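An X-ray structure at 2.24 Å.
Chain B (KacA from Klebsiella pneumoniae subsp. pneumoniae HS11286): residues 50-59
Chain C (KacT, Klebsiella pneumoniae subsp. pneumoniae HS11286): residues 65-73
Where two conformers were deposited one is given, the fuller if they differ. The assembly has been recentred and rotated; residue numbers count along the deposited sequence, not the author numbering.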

ATOM      1  N   GLN B  50      -3.517  -9.430  14.674  1.00 54.13           N
ATOM      2  CA  GLN B  50      -4.807 -10.091  14.842  1.00 55.71           C
ATOM      3  C   GLN B  50      -4.781 -11.060  16.018  1.00 53.16           C
ATOM      4  O   GLN B  50      -5.827 -11.345  16.615  1.00 52.53           O
ATOM      5  CB  GLN B  50      -5.196 -10.822  13.557  1.00 59.59           C
ATOM      6  CG  GLN B  50      -6.554 -11.499  13.612  1.00 64.49           C
ATOM      7  CD  GLN B  50      -6.481 -12.981  13.309  1.00 69.22           C
ATOM      8  OE1 GLN B  50      -6.024 -13.386  12.240  1.00 69.84           O
ATOM      9  NE2 GLN B  50      -6.928 -13.800  14.254  1.00 75.77           N
ATOM     10  N   HIS B  51      -3.597 -11.561  16.373  1.00 53.69           N
ATOM     11  CA  HIS B  51      -3.482 -12.520  17.463  1.00 55.63           C
ATOM     12  C   HIS B  51      -3.535 -11.853  18.832  1.00 53.62           C
ATOM     13  O   HIS B  51      -4.000 -12.471  19.796  1.00 54.02           O
ATOM     14  CB  HIS B  51      -2.185 -13.317  17.319  1.00 59.43           C
ATOM     15  CG  HIS B  51      -2.005 -14.374  18.362  1.00 64.03           C
ATOM     16  ND1 HIS B  51      -1.110 -14.246  19.403  1.00 66.21           N
ATOM     17  CD2 HIS B  51      -2.608 -15.574  18.530  1.00 65.42           C
ATOM     18  CE1 HIS B  51      -1.167 -15.324  20.165  1.00 66.14           C
ATOM     19  NE2 HIS B  51      -2.070 -16.145  19.658  1.00 66.99           N
ATOM     20  N   ARG B  52      -3.071 -10.607  18.947  1.00 55.12           N
ATOM     21  CA  ARG B  52      -3.042  -9.935  20.240  1.00 55.19           C
ATOM     22  C   ARG B  52      -4.183  -8.946  20.449  1.00 57.17           C
ATOM     23  O   ARG B  52      -4.425  -8.543  21.592  1.00 57.23           O
ATOM     24  CB  ARG B  52      -1.697  -9.226  20.452  1.00 53.89           C
ATOM     25  CG  ARG B  52      -1.231  -8.334  19.321  1.00 54.01           C
ATOM     26  CD  ARG B  52       0.242  -7.989  19.509  1.00 53.35           C
ATOM     27  NE  ARG B  52       0.738  -7.073  18.488  1.00 56.93           N
ATOM     28  CZ  ARG B  52       2.012  -6.715  18.364  1.00 58.69           C
ATOM     29  NH1 ARG B  52       2.924  -7.202  19.197  1.00 58.83           N
ATOM     30  NH2 ARG B  52       2.376  -5.873  17.405  1.00 58.45           N
ATOM     31  N   ARG B  53      -4.850  -8.528  19.381  1.00 56.85           N
ATOM     32  CA  ARG B  53      -5.925  -7.550  19.515  1.00 63.34           C
ATOM     33  C   ARG B  53      -7.319  -8.164  19.491  1.00 64.51           C
ATOM     34  O   ARG B  53      -7.743  -8.717  18.478  1.00 63.81           O
ATOM     35  CB  ARG B  53      -5.809  -6.481  18.424  1.00 68.96           C
ATOM     36  CG  ARG B  53      -5.174  -5.182  18.893  1.00 74.48           C
ATOM     37  CD  ARG B  53      -4.832  -4.279  17.718  1.00 79.10           C
ATOM     38  NE  ARG B  53      -5.972  -3.470  17.299  1.00 83.51           N
ATOM     39  CZ  ARG B  53      -5.902  -2.479  16.416  1.00 86.12           C
ATOM     40  NH1 ARG B  53      -6.991  -1.796  16.094  1.00 87.23           N
ATOM     41  NH2 ARG B  53      -4.741  -2.173  15.854  1.00 86.48           N
HETATM   42  N   MSE B  54      -8.029  -8.063  20.612  1.00 61.67           N
HETATM   43  CA  MSE B  54      -9.384  -8.601  20.696  0.66 63.69           C
HETATM   44  C   MSE B  54     -10.410  -7.487  20.538  1.00 61.91           C
HETATM   45  O   MSE B  54     -10.655  -6.721  21.471  1.00 61.41           O
HETATM   46  CB  MSE B  54      -9.627  -9.327  22.025  0.66 66.27           C
HETATM   47  CG  MSE B  54      -8.384  -9.704  22.814  0.66 66.36           C
HETATM   48 SE   MSE B  54      -8.141 -11.633  22.960  0.66 71.64          SE
HETATM   49  CE  MSE B  54      -7.318 -11.946  21.216  0.66 69.96           C
ATOM     50  N   VAL B  55     -11.010  -7.394  19.355  1.00 67.66           N
ATOM     51  CA  VAL B  55     -12.054  -6.405  19.106  1.00 64.65           C
ATOM     52  C   VAL B  55     -13.362  -6.973  19.647  1.00 64.64           C
ATOM     53  O   VAL B  55     -13.918  -7.920  19.087  1.00 68.03           O
ATOM     54  CB  VAL B  55     -12.168  -6.062  17.617  1.00 61.81           C
ATOM     55  CG1 VAL B  55     -13.226  -4.992  17.405  1.00 60.72           C
ATOM     56  CG2 VAL B  55     -10.824  -5.605  17.074  1.00 60.69           C
ATOM     57  N   LEU B  56     -13.852  -6.398  20.742  1.00 67.35           N
ATOM     58  CA  LEU B  56     -15.047  -6.886  21.415  1.00 66.63           C
ATOM     59  C   LEU B  56     -16.259  -6.064  21.004  1.00 69.22           C
ATOM     60  O   LEU B  56     -16.198  -4.833  20.941  1.00 68.89           O
ATOM     61  CB  LEU B  56     -14.882  -6.833  22.936  1.00 63.77           C
ATOM     62  CG  LEU B  56     -13.641  -7.480  23.551  1.00 60.39           C
ATOM     63  CD1 LEU B  56     -13.800  -7.601  25.058  1.00 59.88           C
ATOM     64  CD2 LEU B  56     -13.397  -8.846  22.929  1.00 59.48           C
ATOM     65  N   ASN B  57     -17.362  -6.756  20.724  1.00 68.37           N
ATOM     66  CA  ASN B  57     -18.641  -6.091  20.538  1.00 70.65           C
ATOM     67  C   ASN B  57     -19.154  -5.568  21.879  1.00 74.50           C
ATOM     68  O   ASN B  57     -18.547  -5.771  22.934  1.00 75.09           O
ATOM     69  CB  ASN B  57     -19.645  -7.040  19.886  1.00 69.83           C
ATOM     70  CG  ASN B  57     -19.823  -8.326  20.666  1.00 69.34           C
ATOM     71  OD1 ASN B  57     -20.415  -8.336  21.746  1.00 70.20           O
ATOM     72  ND2 ASN B  57     -19.315  -9.423  20.118  1.00 69.20           N
ATOM     73  N   GLU B  58     -20.308  -4.900  21.839  1.00 70.37           N
ATOM     74  CA  GLU B  58     -20.773  -4.178  23.018  1.00 73.56           C
ATOM     75  C   GLU B  58     -21.284  -5.121  24.101  1.00 71.51           C
ATOM     76  O   GLU B  58     -21.163  -4.811  25.293  1.00 71.74           O
ATOM     77  CB  GLU B  58     -21.863  -3.183  22.621  1.00 78.88           C
ATOM     78  CG  GLU B  58     -21.890  -1.914  23.458  1.00 83.28           C
ATOM     79  CD  GLU B  58     -20.882  -0.877  22.989  1.00 85.63           C
ATOM     80  OE1 GLU B  58     -19.923  -1.246  22.276  1.00 86.74           O
ATOM     81  OE2 GLU B  58     -21.052   0.311  23.330  1.00 88.43           O
ATOM     82  N   GLN B  59     -21.848  -6.267  23.719  1.00 74.01           N
ATOM     83  CA  GLN B  59     -22.284  -7.239  24.718  1.00 73.37           C
ATOM     84  C   GLN B  59     -21.093  -7.942  25.360  1.00 69.63           C
ATOM     85  O   GLN B  59     -21.045  -8.109  26.585  1.00 69.50           O
ATOM     86  CB  GLN B  59     -23.237  -8.255  24.086  1.00 76.51           C
ATOM     87  CG  GLN B  59     -24.713  -7.882  24.180  1.00 80.34           C
ATOM     88  CD  GLN B  59     -25.280  -8.018  25.586  1.00 83.33           C
ATOM     89  OE1 GLN B  59     -24.570  -8.368  26.531  1.00 84.16           O
ATOM     90  NE2 GLN B  59     -26.570  -7.740  25.729  1.00 84.72           N
TER
ATOM     91  N   LEU C  65       1.772 -18.372  26.099  1.00 51.85           N
ATOM     92  CA  LEU C  65       1.170 -17.123  26.538  1.00 54.77           C
ATOM     93  C   LEU C  65       1.638 -15.976  25.657  1.00 53.41           C
ATOM     94  O   LEU C  65       2.753 -15.991  25.127  1.00 53.52           O
ATOM     95  CB  LEU C  65       1.513 -16.813  27.996  1.00 59.38           C
ATOM     96  CG  LEU C  65       0.683 -17.533  29.054  1.00 63.58           C
ATOM     97  CD1 LEU C  65       1.064 -17.018  30.417  1.00 65.62           C
ATOM     98  CD2 LEU C  65      -0.799 -17.327  28.805  1.00 64.32           C
ATOM     99  N   SER C  66       0.773 -14.976  25.507  1.00 53.38           N
ATOM    100  CA  SER C  66       1.094 -13.798  24.717  1.00 51.65           C
ATOM    101  C   SER C  66       0.411 -12.585  25.328  1.00 48.44           C
ATOM    102  O   SER C  66      -0.740 -12.667  25.765  1.00 47.78           O
ATOM    103  CB  SER C  66       0.659 -13.966  23.256  1.00 53.10           C
ATOM    104  OG  SER C  66       1.317 -15.061  22.643  1.00 56.17           O
ATOM    105  N   GLY C  67       1.129 -11.466  25.365  1.00 51.51           N
ATOM    106  CA  GLY C  67       0.493 -10.214  25.733  1.00 50.56           C
ATOM    107  C   GLY C  67      -0.573  -9.840  24.717  1.00 51.04           C
ATOM    108  O   GLY C  67      -0.403 -10.030  23.511  1.00 52.48           O
ATOM    109  N   SER C  68      -1.694  -9.331  25.217  1.00 50.96           N
ATOM    110  CA  SER C  68      -2.831  -9.008  24.370  1.00 50.00           C
ATOM    111  C   SER C  68      -3.501  -7.747  24.894  1.00 50.53           C
ATOM    112  O   SER C  68      -3.082  -7.162  25.898  1.00 50.94           O
ATOM    113  CB  SER C  68      -3.823 -10.177  24.305  1.00 49.92           C
ATOM    114  OG  SER C  68      -4.369 -10.460  25.583  1.00 49.64           O
ATOM    115  N   CYS C  69      -4.544  -7.319  24.189  1.00 54.51           N
ATOM    116  CA  CYS C  69      -5.362  -6.194  24.614  1.00 56.33           C
ATOM    117  C   CYS C  69      -6.749  -6.364  24.018  1.00 56.41           C
ATOM    118  O   CYS C  69      -6.907  -6.912  22.926  1.00 55.91           O
ATOM    119  CB  CYS C  69      -4.756  -4.853  24.188  1.00 58.15           C
ATOM    120  SG  CYS C  69      -4.701  -4.597  22.398  1.00 61.19           S
ATOM    121  N   PHE C  70      -7.753  -5.893  24.747  1.00 57.17           N
ATOM    122  CA  PHE C  70      -9.135  -5.952  24.300  1.00 58.43           C
ATOM    123  C   PHE C  70      -9.681  -4.541  24.156  1.00 61.18           C
ATOM    124  O   PHE C  70      -9.386  -3.661  24.971  1.00 60.22           O
ATOM    125  CB  PHE C  70     -10.006  -6.777  25.260  1.00 56.69           C
ATOM    126  CG  PHE C  70      -9.973  -6.300  26.688  1.00 55.99           C
ATOM    127  CD1 PHE C  70      -8.895  -6.594  27.509  1.00 55.01           C
ATOM    128  CD2 PHE C  70     -11.033  -5.584  27.216  1.00 57.21           C
ATOM    129  CE1 PHE C  70      -8.869  -6.168  28.822  1.00 55.77           C
ATOM    130  CE2 PHE C  70     -11.013  -5.154  28.529  1.00 57.71           C
ATOM    131  CZ  PHE C  70      -9.930  -5.448  29.334  1.00 56.56           C
ATOM    132  N   GLU C  71     -10.466  -4.324  23.104  1.00 60.86           N
ATOM    133  CA  GLU C  71     -10.955  -2.999  22.768  1.00 65.86           C
ATOM    134  C   GLU C  71     -12.459  -3.025  22.565  1.00 65.76           C
ATOM    135  O   GLU C  71     -13.073  -4.082  22.404  1.00 64.67           O
ATOM    136  CB  GLU C  71     -10.311  -2.445  21.501  1.00 71.29           C
ATOM    137  CG  GLU C  71      -8.856  -2.751  21.357  1.00 76.93           C
ATOM    138  CD  GLU C  71      -8.401  -2.593  19.929  1.00 80.43           C
ATOM    139  OE1 GLU C  71      -9.262  -2.390  19.050  1.00 82.47           O
ATOM    140  OE2 GLU C  71      -7.188  -2.662  19.693  1.00 82.57           O
ATOM    141  N   ARG C  72     -13.037  -1.830  22.567  1.00 69.96           N
ATOM    142  CA  ARG C  72     -14.461  -1.638  22.335  1.00 70.72           C
ATOM    143  C   ARG C  72     -14.651  -1.187  20.893  1.00 75.23           C
ATOM    144  O   ARG C  72     -14.247  -0.079  20.524  1.00 74.84           O
ATOM    145  CB  ARG C  72     -15.031  -0.615  23.311  1.00 67.02           C
ATOM    146  CG  ARG C  72     -16.540  -0.603  23.379  1.00 65.22           C
ATOM    147  CD  ARG C  72     -17.005   0.358  24.465  1.00 65.90           C
ATOM    148  NE  ARG C  72     -18.394   0.134  24.815  1.00 67.91           N
ATOM    149  CZ  ARG C  72     -19.106   0.955  25.579  1.00 70.28           C
ATOM    150  NH1 ARG C  72     -18.554   2.058  26.076  1.00 71.20           N
ATOM    151  NH2 ARG C  72     -20.377   0.678  25.855  1.00 71.33           N
ATOM    152  N   GLY C  73     -15.265  -2.041  20.081  1.00 68.32           N
ATOM    153  CA  GLY C  73     -15.494  -1.722  18.684  1.00 77.20           C
ATOM    154  C   GLY C  73     -16.523  -2.608  18.011  1.00 83.83           C
ATOM    155  O   GLY C  73     -16.490  -2.794  16.795  1.00 88.21           O
TER

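A short strand of KacA, Arg B53 to Leu B56, adds itself in parallel to a strand of KacT, so one sheet is built from two different polypeptides. It does so directly after a helix: Arg B53 is the first residue to leave helical geometry. The two strand axes approach to 4.7 Å and their directions differ by 23°.

Five backbone hydrogen bonds join the strands. Cys C69 N donates to Arg B52 O at 2.9 Å, and Met B54 N donates to Cys C69 O at 2.8 Å. Glu C71 N then donates to Met B54 O at 2.9 Å, and Leu B56 N to Glu C71 O at 3.0 Å. Gly C73 N closes the series on Leu B56 O at 3.1 Å. Each of Cys C69 and Glu C71 uses both its N and its O, reaching residues on either side of its partner, as parallel pairing requires. Between these bonds, Phe C70 CA lies 3.3 Å from Met B54 O in a CA-H...O contact.

Side chains alternate between the two faces. Arg B53, Val B55, Cys C69 and Glu C71 share one. Here Arg B53 NE forms a salt bridge with Glu C71 OE2 at 2.8 Å, and Arg B53 CG packs 3.6 Å from Cys C69 SG.

Selenomethionine Met B54, Leu B56, Phe C70 and Arg C72 share the other face. Its contacts are partly apolar: Leu B56 CD1 is 3.9 Å from Phe C70 CB, and Met B54 CB is 4.1 Å from Phe C70 CB.

Beyond the KacA strand, the next helix begins. Glu B58 lies in its first turn, and its OE2 forms a salt bridge with Arg C72 NH2 at 2.6 Å. The carboxylate oxygen sits over one face of the guanidinium. Together the stretches bury 718 Å².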